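Long-range contacts in 1,3-alpha-isomaltosidase (PDB 5X3I), which hydrolyses the alpha-1,3-glucosidic linkages of the cyclic tetrasaccharide cyclobis-(1-6)-alpha-nigerosyl to give isomaltose, inside the cell: residues L654-F659 / Q674-D679; T693-L698 / L716-V721; D705-D710 / V726-R731. The protein carries 1 engineered substitution. All blocks are in the same frame, centred on the assembly; numbering follows the deposited sequence.

Contact 1 (L654-F659 / Q674-D679); sequences LMRPLF and QYLLGD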
loop_
_atom_site.group_PDB
_atom_site.type_symbol
_atom_site.label_atom_id
_atom_site.label_comp_id
_atom_site.label_asym_id
_atom_site.label_seq_id
_atom_site.Cartn_x
_atom_site.Cartn_y
_atom_site.Cartn_z
ATOM N N LEU A 654 18.458 -2.500 1.479
ATOM C CA LEU A 654 18.556 -3.951 1.591
ATOM C C LEU A 654 18.236 -4.641 0.271
ATOM O O LEU A 654 18.990 -5.491 -0.181
ATOM C CB LEU A 654 17.627 -4.461 2.695
ATOM C CG LEU A 654 17.622 -5.967 2.943
ATOM C CD1 LEU A 654 19.050 -6.474 3.164
ATOM C CD2 LEU A 654 16.712 -6.303 4.142
ATOM N N MET A 655 17.131 -4.262 -0.366
ATOM C CA MET A 655 16.869 -4.749 -1.704
ATOM C C MET A 655 17.252 -3.579 -2.620
ATOM O O MET A 655 16.484 -2.640 -2.808
ATOM C CB MET A 655 15.390 -5.152 -1.829
ATOM C CG MET A 655 14.949 -5.767 -3.143
ATOM S SD MET A 655 13.189 -6.165 -3.100
ATOM C CE MET A 655 12.983 -7.045 -4.632
ATOM N N ARG A 656 18.416 -3.695 -3.252
ATOM C CA ARG A 656 19.143 -2.502 -3.684
ATOM C C ARG A 656 19.340 -2.402 -5.183
ATOM O O ARG A 656 20.120 -3.164 -5.758
ATOM C CB ARG A 656 20.508 -2.436 -2.982
ATOM C CG ARG A 656 21.284 -1.136 -3.214
ATOM C CD ARG A 656 22.686 -1.216 -2.620
ATOM N NE ARG A 656 22.666 -1.655 -1.229
ATOM C CZ ARG A 656 23.749 -1.983 -0.532
ATOM N NH1 ARG A 656 24.949 -1.920 -1.091
ATOM N NH2 ARG A 656 23.635 -2.379 0.728
ATOM N N PRO A 657 18.644 -1.445 -5.818
ATOM C CA PRO A 657 18.898 -1.130 -7.226
ATOM C C PRO A 657 20.377 -0.828 -7.430
ATOM O O PRO A 657 21.006 -0.262 -6.550
ATOM C CB PRO A 657 18.036 0.114 -7.470
ATOM C CG PRO A 657 16.951 0.023 -6.474
ATOM C CD PRO A 657 17.582 -0.597 -5.252
ATOM N N LEU A 658 20.922 -1.213 -8.568
ATOM C CA LEU A 658 22.349 -1.056 -8.800
ATOM C C LEU A 658 22.820 0.400 -8.848
ATOM O O LEU A 658 24.010 0.658 -8.717
ATOM C CB LEU A 658 22.756 -1.768 -10.089
ATOM C CG LEU A 658 23.144 -3.241 -9.948
ATOM C CD1 LEU A 658 21.948 -4.081 -9.571
ATOM C CD2 LEU A 658 23.761 -3.754 -11.235
ATOM N N PHE A 659 21.908 1.356 -9.004
ATOM C CA PHE A 659 22.352 2.744 -9.141
ATOM C C PHE A 659 22.890 3.307 -7.827
ATOM O O PHE A 659 23.555 4.333 -7.822
ATOM C CB PHE A 659 21.238 3.637 -9.714
ATOM C CG PHE A 659 20.142 4.003 -8.742
ATOM C CD1 PHE A 659 20.268 5.093 -7.902
ATOM C CD2 PHE A 659 18.954 3.303 -8.730
ATOM C CE1 PHE A 659 19.254 5.440 -7.034
ATOM C CE2 PHE A 659 17.938 3.650 -7.864
ATOM C CZ PHE A 659 18.089 4.721 -7.019
ATOM N N GLN A 674 17.233 -6.510 -11.776
ATOM C CA GLN A 674 18.376 -6.951 -10.981
ATOM C C GLN A 674 18.545 -6.104 -9.745
ATOM O O GLN A 674 18.211 -4.928 -9.747
ATOM C CB GLN A 674 19.678 -6.882 -11.783
ATOM C CG GLN A 674 19.764 -7.820 -12.935
ATOM C CD GLN A 674 21.115 -7.775 -13.610
ATOM O OE1 GLN A 674 21.345 -8.483 -14.580
ATOM N NE2 GLN A 674 22.011 -6.949 -13.097
ATOM N N TYR A 675 19.084 -6.694 -8.692
ATOM C CA TYR A 675 19.383 -5.933 -7.492
ATOM C C TYR A 675 20.422 -6.618 -6.631
ATOM O O TYR A 675 20.656 -7.817 -6.750
ATOM C CB TYR A 675 18.112 -5.693 -6.674
ATOM C CG TYR A 675 17.418 -6.956 -6.233
ATOM C CD1 TYR A 675 16.529 -7.612 -7.072
ATOM C CD2 TYR A 675 17.644 -7.493 -4.966
ATOM C CE1 TYR A 675 15.891 -8.759 -6.674
ATOM C CE2 TYR A 675 17.008 -8.635 -4.558
ATOM C CZ TYR A 675 16.141 -9.271 -5.413
ATOM O OH TYR A 675 15.514 -10.418 -5.011
ATOM N N LEU A 676 21.032 -5.846 -5.748
ATOM C CA LEU A 676 21.903 -6.398 -4.734
ATOM C C LEU A 676 21.071 -6.644 -3.480
ATOM O O LEU A 676 20.315 -5.767 -3.064
ATOM C CB LEU A 676 23.062 -5.454 -4.431
ATOM C CG LEU A 676 24.032 -5.199 -5.586
ATOM C CD1 LEU A 676 24.879 -3.986 -5.287
ATOM C CD2 LEU A 676 24.910 -6.417 -5.808
ATOM N N LEU A 677 21.188 -7.837 -2.904
ATOM C CA LEU A 677 20.597 -8.098 -1.603
ATOM C C LEU A 677 21.687 -7.860 -0.568
ATOM O O LEU A 677 22.592 -8.676 -0.402
ATOM C CB LEU A 677 20.062 -9.528 -1.537
ATOM C CG LEU A 677 19.481 -10.035 -0.210
ATOM C CD1 LEU A 677 18.119 -9.435 0.030
ATOM C CD2 LEU A 677 19.392 -11.548 -0.222
ATOM N N GLY A 678 21.567 -6.767 0.167
ATOM C CA GLY A 678 22.678 -6.291 0.965
ATOM C C GLY A 678 23.883 -5.953 0.098
ATOM O O GLY A 678 23.778 -5.857 -1.123
ATOM N N ASP A 679 25.036 -5.789 0.734
ATOM C CA ASP A 679 26.272 -5.462 0.033
ATOM C C ASP A 679 26.758 -6.574 -0.896
ATOM O O ASP A 679 27.248 -6.299 -1.984
ATOM C CB ASP A 679 27.390 -5.147 1.033
ATOM C CG ASP A 679 27.137 -3.891 1.817
ATOM O OD1 ASP A 679 26.325 -3.074 1.368
ATOM O OD2 ASP A 679 27.758 -3.708 2.876
#

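Contact 2 (T693-L698 / L716-V721); sequences TWTTYL and LVTRDV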
loop_
_atom_site.group_PDB
_atom_site.type_symbol
_atom_site.label_atom_id
_atom_site.label_comp_id
_atom_site.label_asym_id
_atom_site.label_seq_id
_atom_site.Cartn_x
_atom_site.Cartn_y
_atom_site.Cartn_z
ATOM N N THR A 693 17.858 -20.452 -20.087
ATOM C CA THR A 693 19.087 -19.724 -19.817
ATOM C C THR A 693 18.694 -18.323 -19.406
ATOM O O THR A 693 17.592 -17.884 -19.687
ATOM C CB THR A 693 20.040 -19.661 -21.034
ATOM O OG1 THR A 693 19.422 -18.922 -22.095
ATOM C CG2 THR A 693 20.410 -21.054 -21.525
ATOM N N TRP A 694 19.583 -17.628 -18.721
ATOM C CA TRP A 694 19.266 -16.298 -18.232
ATOM C C TRP A 694 20.537 -15.482 -18.224
ATOM O O TRP A 694 21.599 -15.991 -17.884
ATOM C CB TRP A 694 18.643 -16.376 -16.835
ATOM C CG TRP A 694 17.746 -15.224 -16.437
ATOM C CD1 TRP A 694 17.933 -14.368 -15.396
ATOM C CD2 TRP A 694 16.511 -14.834 -17.054
ATOM N NE1 TRP A 694 16.905 -13.469 -15.326
ATOM C CE2 TRP A 694 16.017 -13.732 -16.335
ATOM C CE3 TRP A 694 15.783 -15.304 -18.151
ATOM C CZ2 TRP A 694 14.832 -13.088 -16.677
ATOM C CZ3 TRP A 694 14.602 -14.668 -18.483
ATOM C CH2 TRP A 694 14.140 -13.572 -17.750
ATOM N N THR A 695 20.433 -14.213 -18.591
ATOM C CA THR A 695 21.611 -13.369 -18.672
ATOM C C THR A 695 21.581 -12.274 -17.627
ATOM O O THR A 695 20.587 -11.570 -17.476
ATOM C CB THR A 695 21.750 -12.749 -20.066
ATOM O OG1 THR A 695 21.883 -13.800 -21.026
ATOM C CG2 THR A 695 22.977 -11.863 -20.122
ATOM N N THR A 696 22.695 -12.142 -16.916
ATOM C CA THR A 696 22.830 -11.205 -15.818
ATOM C C THR A 696 23.936 -10.207 -16.125
ATOM O O THR A 696 24.968 -10.580 -16.669
ATOM C CB THR A 696 23.149 -11.943 -14.495
ATOM O OG1 THR A 696 22.120 -12.896 -14.215
ATOM C CG2 THR A 696 23.264 -10.972 -13.349
ATOM N N TYR A 697 23.726 -8.942 -15.791
ATOM C CA TYR A 697 24.783 -7.963 -15.958
ATOM C C TYR A 697 25.459 -7.699 -14.630
ATOM O O TYR A 697 24.860 -7.154 -13.705
ATOM C CB TYR A 697 24.258 -6.649 -16.551
ATOM C CG TYR A 697 25.307 -5.556 -16.551
ATOM C CD1 TYR A 697 26.336 -5.554 -17.483
ATOM C CD2 TYR A 697 25.284 -4.542 -15.611
ATOM C CE1 TYR A 697 27.307 -4.571 -17.478
ATOM C CE2 TYR A 697 26.249 -3.554 -15.601
ATOM C CZ TYR A 697 27.258 -3.575 -16.542
ATOM O OH TYR A 697 28.218 -2.591 -16.533
ATOM N N LEU A 698 26.721 -8.086 -14.548
ATOM C CA LEU A 698 27.509 -7.856 -13.355
ATOM C C LEU A 698 28.323 -6.583 -13.507
ATOM O O LEU A 698 29.148 -6.478 -14.403
ATOM C CB LEU A 698 28.429 -9.044 -13.083
ATOM C CG LEU A 698 27.761 -10.400 -12.871
ATOM C CD1 LEU A 698 28.809 -11.472 -12.656
ATOM C CD2 LEU A 698 26.818 -10.339 -11.692
ATOM N N LEU A 716 28.218 -9.058 -18.993
ATOM C CA LEU A 716 27.094 -9.950 -19.217
ATOM C C LEU A 716 27.496 -11.396 -18.990
ATOM O O LEU A 716 28.505 -11.858 -19.519
ATOM C CB LEU A 716 26.548 -9.780 -20.630
ATOM C CG LEU A 716 25.962 -8.413 -20.965
ATOM C CD1 LEU A 716 25.528 -8.366 -22.422
ATOM C CD2 LEU A 716 24.794 -8.102 -20.051
ATOM N N VAL A 717 26.704 -12.107 -18.196
ATOM C CA VAL A 717 26.950 -13.514 -17.923
ATOM C C VAL A 717 25.694 -14.314 -18.166
ATOM O O VAL A 717 24.632 -13.968 -17.661
ATOM C CB VAL A 717 27.395 -13.754 -16.477
ATOM C CG1 VAL A 717 27.897 -15.186 -16.314
ATOM C CG2 VAL A 717 28.449 -12.764 -16.080
ATOM N N THR A 718 25.816 -15.394 -18.923
ATOM C CA THR A 718 24.686 -16.268 -19.169
ATOM C C THR A 718 24.921 -17.623 -18.512
ATOM O O THR A 718 26.007 -18.177 -18.608
ATOM C CB THR A 718 24.447 -16.447 -20.676
ATOM O OG1 THR A 718 24.141 -15.176 -21.254
ATOM C CG2 THR A 718 23.302 -17.396 -20.927
ATOM N N ARG A 719 23.913 -18.139 -17.819
ATOM C CA ARG A 719 24.006 -19.468 -17.236
ATOM C C ARG A 719 22.688 -20.196 -17.400
ATOM O O ARG A 719 21.676 -19.581 -17.725
ATOM C CB ARG A 719 24.398 -19.398 -15.759
ATOM C CG ARG A 719 23.473 -18.571 -14.880
ATOM C CD ARG A 719 23.617 -18.967 -13.418
ATOM N NE ARG A 719 23.262 -20.368 -13.249
ATOM C CZ ARG A 719 24.091 -21.317 -12.838
ATOM N NH1 ARG A 719 23.656 -22.558 -12.744
ATOM N NH2 ARG A 719 25.340 -21.029 -12.507
ATOM N N ASP A 720 22.699 -21.506 -17.187
ATOM C CA ASP A 720 21.471 -22.286 -17.252
ATOM C C ASP A 720 20.565 -21.980 -16.069
ATOM O O ASP A 720 21.039 -21.731 -14.965
ATOM C CB ASP A 720 21.776 -23.780 -17.289
ATOM C CG ASP A 720 22.519 -24.182 -18.535
ATOM O OD1 ASP A 720 22.509 -23.400 -19.500
ATOM O OD2 ASP A 720 23.107 -25.277 -18.549
ATOM N N VAL A 721 19.260 -22.006 -16.302
ATOM C CA VAL A 721 18.321 -21.799 -15.214
ATOM C C VAL A 721 17.263 -22.893 -15.132
ATOM O O VAL A 721 16.097 -22.669 -15.432
ATOM C CB VAL A 721 17.639 -20.424 -15.324
ATOM C CG1 VAL A 721 18.581 -19.346 -14.835
ATOM C CG2 VAL A 721 17.199 -20.145 -16.758
HETATM O O HOH W 1 23.081 -15.163 -15.096
#

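Contact 3 (D705-D710 / V726-R731); sequences DVWTGD and VPVYCR. With SO4 (sulfate ion), chain J.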
loop_
_atom_site.group_PDB
_atom_site.type_symbol
_atom_site.label_atom_id
_atom_site.label_comp_id
_atom_site.label_asym_id
_atom_site.label_seq_id
_atom_site.Cartn_x
_atom_site.Cartn_y
_atom_site.Cartn_z
ATOM N N ASP A 705 29.898 -17.144 -8.962
ATOM C CA ASP A 705 28.613 -17.801 -9.121
ATOM C C ASP A 705 28.379 -18.672 -7.885
ATOM O O ASP A 705 29.148 -19.592 -7.627
ATOM C CB ASP A 705 28.610 -18.638 -10.407
ATOM C CG ASP A 705 27.274 -19.301 -10.694
ATOM O OD1 ASP A 705 26.451 -19.481 -9.773
ATOM O OD2 ASP A 705 27.044 -19.660 -11.865
ATOM N N VAL A 706 27.288 -18.430 -7.161
ATOM C CA VAL A 706 27.134 -19.054 -5.846
ATOM C C VAL A 706 26.786 -20.529 -5.953
ATOM O O VAL A 706 26.965 -21.272 -5.000
ATOM C CB VAL A 706 26.052 -18.365 -4.983
ATOM C CG1 VAL A 706 26.370 -16.891 -4.796
ATOM C CG2 VAL A 706 24.684 -18.563 -5.589
ATOM N N TRP A 707 26.264 -20.944 -7.099
ATOM C CA TRP A 707 25.887 -22.329 -7.281
ATOM C C TRP A 707 27.066 -23.238 -7.623
ATOM O O TRP A 707 27.079 -24.399 -7.249
ATOM C CB TRP A 707 24.811 -22.438 -8.356
ATOM C CG TRP A 707 23.671 -21.519 -8.101
ATOM C CD1 TRP A 707 23.247 -20.501 -8.899
ATOM C CD2 TRP A 707 22.827 -21.506 -6.949
ATOM N NE1 TRP A 707 22.182 -19.862 -8.323
ATOM C CE2 TRP A 707 21.901 -20.460 -7.124
ATOM C CE3 TRP A 707 22.757 -22.283 -5.787
ATOM C CZ2 TRP A 707 20.922 -20.167 -6.187
ATOM C CZ3 TRP A 707 21.782 -21.991 -4.854
ATOM C CH2 TRP A 707 20.875 -20.945 -5.059
ATOM N N THR A 708 28.001 -22.751 -8.424
ATOM C CA THR A 708 29.213 -23.522 -8.696
ATOM C C THR A 708 30.465 -23.125 -7.922
ATOM O O THR A 708 31.474 -23.822 -7.973
ATOM C CB THR A 708 29.548 -23.423 -10.169
ATOM O OG1 THR A 708 29.840 -22.058 -10.467
ATOM C CG2 THR A 708 28.359 -23.877 -10.998
ATOM N N GLY A 709 30.403 -22.028 -7.183
ATOM C CA GLY A 709 31.601 -21.477 -6.582
ATOM C C GLY A 709 32.673 -20.977 -7.550
ATOM O O GLY A 709 33.751 -20.577 -7.114
ATOM N N ASP A 710 32.391 -20.981 -8.852
ATOM C CA ASP A 710 33.373 -20.527 -9.844
ATOM C C ASP A 710 33.415 -19.010 -10.005
ATOM O O ASP A 710 32.387 -18.343 -9.938
ATOM C CB ASP A 710 33.092 -21.149 -11.211
ATOM C CG ASP A 710 33.246 -22.647 -11.213
ATOM O OD1 ASP A 710 33.982 -23.182 -10.359
ATOM O OD2 ASP A 710 32.628 -23.285 -12.079
ATOM N N VAL A 726 18.112 -19.765 -9.376
ATOM C CA VAL A 726 17.927 -18.386 -9.805
ATOM C C VAL A 726 19.322 -17.809 -9.770
ATOM O O VAL A 726 20.068 -18.082 -8.834
ATOM C CB VAL A 726 16.961 -17.579 -8.884
ATOM C CG1 VAL A 726 17.344 -17.711 -7.402
ATOM C CG2 VAL A 726 16.933 -16.112 -9.273
ATOM N N PRO A 727 19.687 -17.012 -10.789
ATOM C CA PRO A 727 21.067 -16.529 -10.808
ATOM C C PRO A 727 21.369 -15.618 -9.638
ATOM O O PRO A 727 20.648 -14.657 -9.396
ATOM C CB PRO A 727 21.159 -15.781 -12.145
ATOM C CG PRO A 727 20.144 -16.448 -13.004
ATOM C CD PRO A 727 19.007 -16.788 -12.076
ATOM N N VAL A 728 22.448 -15.929 -8.934
ATOM C CA VAL A 728 22.891 -15.191 -7.768
ATOM C C VAL A 728 24.407 -15.163 -7.791
ATOM O O VAL A 728 25.043 -16.177 -8.041
ATOM C CB VAL A 728 22.409 -15.831 -6.444
ATOM C CG1 VAL A 728 23.052 -15.145 -5.245
ATOM C CG2 VAL A 728 20.908 -15.799 -6.337
ATOM N N TYR A 729 24.983 -14.007 -7.517
ATOM C CA TYR A 729 26.421 -13.856 -7.566
ATOM C C TYR A 729 26.896 -13.154 -6.315
ATOM O O TYR A 729 26.244 -12.249 -5.821
ATOM C CB TYR A 729 26.839 -13.088 -8.829
ATOM C CG TYR A 729 26.442 -13.805 -10.096
ATOM C CD1 TYR A 729 27.300 -14.714 -10.696
ATOM C CD2 TYR A 729 25.202 -13.602 -10.672
ATOM C CE1 TYR A 729 26.937 -15.391 -11.835
ATOM C CE2 TYR A 729 24.832 -14.269 -11.819
ATOM C CZ TYR A 729 25.705 -15.164 -12.394
ATOM O OH TYR A 729 25.344 -15.838 -13.527
ATOM N N CYS A 730 28.037 -13.585 -5.803
ATOM C CA CYS A 730 28.580 -13.029 -4.581
ATOM C C CYS A 730 29.870 -12.283 -4.866
ATOM O O CYS A 730 30.662 -12.707 -5.700
ATOM C CB CYS A 730 28.820 -14.137 -3.547
ATOM S SG CYS A 730 29.463 -13.573 -1.977
ATOM N N ARG A 731 30.071 -11.170 -4.175
ATOM C CA ARG A 731 31.325 -10.445 -4.271
ATOM C C ARG A 731 32.441 -11.365 -3.803
ATOM O O ARG A 731 32.366 -11.933 -2.713
ATOM C CB ARG A 731 31.288 -9.161 -3.441
ATOM C CG ARG A 731 30.341 -8.105 -3.995
ATOM C CD ARG A 731 30.276 -6.868 -3.110
ATOM N NE ARG A 731 31.538 -6.144 -3.068
ATOM C CZ ARG A 731 32.291 -5.999 -1.982
ATOM N NH1 ARG A 731 31.914 -6.525 -0.825
ATOM N NH2 ARG A 731 33.428 -5.320 -2.051
HETATM S S SO4 J . 35.447 -5.889 1.200
HETATM O O1 SO4 J . 36.573 -6.809 1.306
HETATM O O2 SO4 J . 35.516 -4.900 2.269
HETATM O O3 SO4 J . 35.498 -5.211 -0.092
HETATM O O4 SO4 J . 34.200 -6.636 1.305
HETATM O O HOH W 2 24.382 -17.717 -10.547
HETATM O O HOH W 3 27.102 -17.886 -14.044
#

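Contact 1 (L654-F659 / Q674-D679)
Met655 and Arg656 pair antiparallel with Leu677 and Leu676, joining an outermost strand of the C-terminal domain's six-stranded sheet to its neighbour. Met655 and Leu677 form a non-hydrogen-bonded pair. Arg656 and Leu676 form the hydrogen-bonded one, with Arg656 N to Leu676 O and Leu676 N to Arg656 O both at 2.8 Å. Beyond the Met655-Leu677 pair, Gly678 N donates to a lone pair of Leu654 O in the carbonyl plane, the N-H...O angle being 168°.

On the face carrying Arg656, the guanidinium is swung round by a bend at chi3 (-51°) to reach Asp679. Its NH1 and NH2 both grip one carboxylate oxygen, OD1, with Arg656 NH2 to Asp679 OD1 at 2.9 Å and Arg656 NH1 to the same atom at 3.0 Å. OD1 lies in the guanidinium plane, but the carboxylate plane is turned 70° from it, and the nitrogens come from the side away from OD2. That second oxygen pairs with Arg646 of helix 622-650, while Arg656 NH1 has another partner in Asp661. Gly678 O sits over one face of the guanidinium.

Across the other face of the strands, the extended chain of Met655 runs over the Tyr675 ring. Its CG stands 3.7 Å from Tyr675 CD2, toward the rim, and its methyl CE is 3.9 Å from Tyr675 CZ. The sulfur lies above the same face, SD being 4.9 Å from the ring centroid, a Met-aromatic contact; the ring's hydroxyl bonds to Phe588 O. Leu658 presses CD1 against the Tyr675 backbone, at 3.8 Å from CA.

Two acids around Arg656 and two arginines around Asp679 make a small charge network in a buried contact, which probably favours the charged carboxylate of Asp679.

Contact 2 (T693-L698 / L716-V721)
Trp694 with Arg719 and Thr696 with Val717 are the hydrogen-bonded pairs of a two-stranded antiparallel sheet, whose strand axes approach to 4.5 Å and run 152° apart. One face of this pair, bearing Thr696, Val717 and Arg719 and joined by Leu698, lies on Tyr729 of strand 728-731, as expected for a layer of the beta-sandwich C-terminal domain of family 31.

The opposite face is more exposed. There Thr695 and Thr718 form a non-hydrogen-bonded pair whose hydroxyls meet, OG1 to OG1, at 2.7 Å. Both residues hold OG1 anti to their own carbonyl carbon (chi1 -61° and -62°), which turns the two oxygens toward each other over that face. Farther along, Leu716 brings CD2 to 3.8 Å from Tyr697 CB and up to the edge of the ring, the two side chains crossing at about a right angle; the Tyr697 hydroxyl bonds to Asp665.

Facing the sandwich interior, Leu698 CD1 rests 3.7 Å from Val717 CG2. At the other end Val721 packs both methyls against the start of strand 693-698, CG1 3.6 Å from Trp694 CB and CG2 against Thr693 N.

Val717 O is gripped more than once: Thr696 N donates to it at 2.8 Å, and a water hydrogen-bonded at 2.6 Å to Thr696 OG1, itself also bonded to Asn684 ND2, donates to Val717 O.

Contact 3 (D705-D710 / V726-R731)
Trp707 holds its CG anti to its carbonyl carbon (chi1 -52°), which brings the pyrrole edge of the indole to Val726, whereas Asp705 has CG anti to the backbone N (chi1 -177°), which carries the carboxylate obliquely across Tyr729. Asp705 ends strand 703-705 and Trp707 lies in the loop of its beta-hairpin with strand 711-712. Asp705 OD1 accepts from Trp707 N, an Asx turn, and Thr708 OG1 from Asp710 N, an ST turn.

Trp707 NE1 donates to Val726 O at 2.8 Å. The acceptor lies in the indole plane, yet the nitrogen stands 42° out of the carbonyl plane. Val706 fills the space between: its CG2 covers a face of the indole and packs 3.7 Å from Val728 CB, while CG1 reaches Cys730 CB at 3.9 Å. The backbone closes with a long Val706 N to Val728 O bond of 3.3 Å. Helix 735-742 covers this apolar patch through Trp735 and Phe742.

Asp705 and Tyr729 form a non-hydrogen-bonded antiparallel pair, with Asp705 CB beside Tyr729 CE1. Their polar ends are joined by one water, hydrogen-bonded to Asp705 OD2 at 2.8 Å and to Tyr729 OH at 2.7 Å; the same OD2 also faces Arg719 in a salt bridge of doubtful modelled length. A second water, lying over the Tyr729 ring, accepts from Val728 N and donates weakly to Asp705 OD1.

At the far end of the strand Arg731 binds a sulfate, probably from the crystallisation liquor, end-on: its NH1, which also pairs with Glu680, reaches O4 at 3.1 Å and its NH2 reaches O3 at 2.9 Å.

Overall arrangement
All three contacts lie in the C-terminal domain of family 31, away from the probable catalytic residues. Contacts 1 and 3 belong to one six-stranded antiparallel sheet, their centres about 15 Å apart, with strand 681-683 between strands 675-677 and 728-731. Contact 2 is the separate two-stranded sheet laid against it, its centre about 11 Å from contact 3 and 17 Å from contact 1. Contact 1 closes before the others open, whereas the segments of contacts 2 and 3 alternate along the chain, so the chain passes between the two sheets more than once. Gln674 OE1 probably accepts from Tyr697 N (2.7 Å), and contacts 2 and 3 also meet where Thr696 and Val721 pack on Pro727.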